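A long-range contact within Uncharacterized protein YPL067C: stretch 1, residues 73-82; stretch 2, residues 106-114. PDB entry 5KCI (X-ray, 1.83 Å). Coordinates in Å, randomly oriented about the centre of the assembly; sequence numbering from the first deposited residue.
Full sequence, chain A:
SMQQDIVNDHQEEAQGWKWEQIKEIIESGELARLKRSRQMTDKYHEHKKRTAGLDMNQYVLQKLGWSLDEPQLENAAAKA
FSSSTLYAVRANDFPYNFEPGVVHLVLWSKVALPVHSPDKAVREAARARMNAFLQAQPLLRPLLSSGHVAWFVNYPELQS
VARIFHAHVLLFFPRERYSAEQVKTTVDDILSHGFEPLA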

# COMPACT_ATOMS: atom_id res chain seq x y z
N LEU A 73 -14.56 8.81 15.42
CA LEU A 73 -14.92 9.83 14.44
C LEU A 73 -15.58 9.21 13.22
O LEU A 73 -15.32 9.59 12.07
CB LEU A 73 -13.68 10.62 14.03
CG LEU A 73 -12.90 11.36 15.12
CD1 LEU A 73 -11.93 10.44 15.86
CD2 LEU A 73 -12.15 12.54 14.53
N GLU A 74 -16.45 8.23 13.46
CA GLU A 74 -17.00 7.37 12.42
C GLU A 74 -18.47 7.66 12.22
O GLU A 74 -19.14 8.27 13.06
CB GLU A 74 -16.83 5.90 12.80
CG GLU A 74 -15.54 5.25 12.32
CD GLU A 74 -15.75 3.81 11.89
OE1 GLU A 74 -16.65 3.15 12.46
OE2 GLU A 74 -15.02 3.34 10.99
N ASN A 75 -18.99 7.20 11.09
CA ASN A 75 -20.42 7.06 10.90
C ASN A 75 -20.77 5.63 10.51
O ASN A 75 -21.82 5.38 9.92
CB ASN A 75 -20.93 8.06 9.86
CG ASN A 75 -21.71 9.21 10.50
OD1 ASN A 75 -22.45 9.01 11.47
ND2 ASN A 75 -21.53 10.41 9.96
N ALA A 76 -19.88 4.68 10.83
CA ALA A 76 -20.08 3.26 10.57
C ALA A 76 -20.25 2.97 9.08
O ALA A 76 -19.64 2.03 8.57
CB ALA A 76 -21.27 2.74 11.37
N ALA A 77 -21.09 3.75 8.38
CA ALA A 77 -21.34 3.57 6.96
C ALA A 77 -20.39 4.38 6.08
O ALA A 77 -20.57 4.41 4.85
CB ALA A 77 -22.77 3.97 6.62
N ALA A 78 -19.40 5.05 6.66
CA ALA A 78 -18.50 5.88 5.88
C ALA A 78 -17.85 5.08 4.76
O ALA A 78 -17.41 3.94 4.96
CB ALA A 78 -17.45 6.49 6.80
N LYS A 79 -17.81 5.67 3.56
CA LYS A 79 -17.12 5.07 2.42
C LYS A 79 -15.61 5.06 2.64
O LYS A 79 -15.06 5.97 3.25
CB LYS A 79 -17.43 5.85 1.13
CG LYS A 79 -18.74 5.48 0.41
CD LYS A 79 -19.09 6.49 -0.71
CE LYS A 79 -18.22 6.32 -1.95
NZ LYS A 79 -18.42 7.45 -2.96
N ALA A 80 -14.95 4.01 2.15
CA ALA A 80 -13.50 3.92 2.20
C ALA A 80 -12.92 5.19 1.62
O ALA A 80 -13.45 5.73 0.65
CB ALA A 80 -13.03 2.71 1.41
N PHE A 81 -11.89 5.73 2.28
CA PHE A 81 -11.14 6.90 1.83
C PHE A 81 -11.94 8.20 1.89
O PHE A 81 -11.42 9.26 1.48
CB PHE A 81 -10.60 6.71 0.40
CG PHE A 81 -9.82 5.44 0.23
CD1 PHE A 81 -8.78 5.13 1.11
CD2 PHE A 81 -10.14 4.55 -0.78
CE1 PHE A 81 -8.07 3.95 0.97
CE2 PHE A 81 -9.44 3.37 -0.92
CZ PHE A 81 -8.41 3.06 -0.04
N SER A 82 -13.18 8.18 2.42
CA SER A 82 -14.01 9.37 2.49
C SER A 82 -13.53 10.37 3.52
O SER A 82 -13.98 11.51 3.51
CB SER A 82 -15.45 9.01 2.85
OG SER A 82 -15.46 8.50 4.16
N VAL A 106 2.74 1.28 1.80
CA VAL A 106 1.60 0.48 2.24
C VAL A 106 0.50 1.44 2.62
O VAL A 106 0.73 2.38 3.39
CB VAL A 106 1.94 -0.44 3.42
CG1 VAL A 106 0.68 -1.29 3.82
CG2 VAL A 106 3.11 -1.35 3.07
N LEU A 107 -0.67 1.22 2.07
CA LEU A 107 -1.88 1.98 2.35
C LEU A 107 -2.86 1.11 3.13
O LEU A 107 -3.46 0.19 2.58
CB LEU A 107 -2.52 2.41 1.03
CG LEU A 107 -3.90 3.05 1.10
CD1 LEU A 107 -3.86 4.36 1.87
CD2 LEU A 107 -4.41 3.29 -0.35
N TRP A 108 -3.04 1.46 4.39
CA TRP A 108 -3.96 0.79 5.31
C TRP A 108 -5.32 1.48 5.25
O TRP A 108 -5.41 2.72 5.19
CB TRP A 108 -3.41 0.84 6.73
CG TRP A 108 -2.12 0.16 6.89
CD1 TRP A 108 -0.87 0.71 6.76
CD2 TRP A 108 -1.93 -1.22 7.16
NE1 TRP A 108 0.09 -0.26 6.97
CE2 TRP A 108 -0.54 -1.45 7.23
CE3 TRP A 108 -2.80 -2.30 7.39
CZ2 TRP A 108 -0.01 -2.72 7.49
CZ3 TRP A 108 -2.27 -3.54 7.64
CH2 TRP A 108 -0.90 -3.75 7.68
N SER A 109 -6.39 0.68 5.30
CA SER A 109 -7.74 1.23 5.27
C SER A 109 -8.62 0.56 6.33
O SER A 109 -8.66 -0.66 6.41
CB SER A 109 -8.39 1.03 3.90
OG SER A 109 -9.70 1.58 3.87
N LYS A 110 -9.31 1.39 7.12
CA LYS A 110 -10.29 0.91 8.09
C LYS A 110 -11.45 0.22 7.42
O LYS A 110 -12.09 -0.66 8.01
CB LYS A 110 -10.82 2.09 8.91
CG LYS A 110 -10.07 2.45 10.17
CD LYS A 110 -10.98 3.29 11.09
CE LYS A 110 -10.18 4.24 11.99
NZ LYS A 110 -10.94 5.47 12.35
N VAL A 111 -11.78 0.63 6.20
CA VAL A 111 -12.85 0.04 5.40
C VAL A 111 -12.20 -0.92 4.41
O VAL A 111 -11.35 -0.52 3.60
CB VAL A 111 -13.66 1.12 4.67
CG1 VAL A 111 -14.82 0.50 3.91
CG2 VAL A 111 -14.16 2.16 5.65
N ALA A 112 -12.60 -2.18 4.48
CA ALA A 112 -12.09 -3.13 3.52
C ALA A 112 -12.63 -2.79 2.13
O ALA A 112 -13.74 -2.27 1.97
CB ALA A 112 -12.49 -4.55 3.93
N LEU A 113 -11.81 -3.08 1.12
CA LEU A 113 -12.17 -3.03 -0.29
C LEU A 113 -12.01 -4.43 -0.87
O LEU A 113 -10.88 -4.95 -0.91
CB LEU A 113 -11.30 -2.03 -1.05
CG LEU A 113 -11.44 -0.59 -0.55
CD1 LEU A 113 -10.30 -0.25 0.39
CD2 LEU A 113 -11.51 0.39 -1.72
N PRO A 114 -13.16 -5.13 -1.34
CA PRO A 114 -13.11 -6.56 -1.76
C PRO A 114 -12.50 -6.77 -3.14
O PRO A 114 -13.12 -7.32 -4.07
CB PRO A 114 -14.59 -6.97 -1.72
CG PRO A 114 -15.36 -5.84 -1.08
CD PRO A 114 -14.54 -4.62 -1.27
O HOH W 1 -10.63 4.04 4.18

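Stretch 1 (residues 73-82) has no regular helix or strand, whereas stretch 2 (106-114) is a strand through Ser-109 and loop or turn beyond it. The two backbones come nearest at Ala-80 and Val-111, whose CA atoms lie 5.1 Å apart. Ala-80 sits inside a type II beta turn from Lys-79 to Ser-82, closed by Ser-82 N donating to Lys-79 O at 3.0 Å; Ser-82 OG donates to the same Lys-79 O at 2.7 Å, so one carbonyl takes both bonds. Phe-81 follows at the next corner with a positive phi of 69°. No direct hydrogen bond joins the stretches, and the contact rests mainly on apolar packing, with one bridging water.

The small side chain of Ala-80 points toward stretch 2, its CB 3.7 Å from Val-111 CB and 4.2 Å from Leu-113 CD1. Val-111, chi1 t, also places CG2 3.8 Å from Ala-78 O, extending the packing back along the loop. Phe-81 loses the largest area to the other stretch, 83 Å². Its CA-to-CB bond points sideways, but chi1 m carries the ring nearer, where CE1 lies 3.9 Å from Leu-107 CD2 and CE2 lies 3.7 Å from Leu-113 CD2. The ring thus spans leucines from the strand and from the loop beyond it, meeting both obliquely.

Water 1 accepts from Phe-81 N at 2.8 Å and donates to Ser-109 OG at 2.6 Å, linking the turn to the strand's last residue. Ser-109 OG in turn donates to Val-111 O at 2.7 Å, tying the strand end to the following loop. At the exposed margin, Glu-74 OE2 approaches Lys-110 CD at 4.0 Å, a contact with the lysine's aliphatic portion; Glu-74 is poorly ordered, and Lys-110 NZ is hydrogen-bonded elsewhere in the structure.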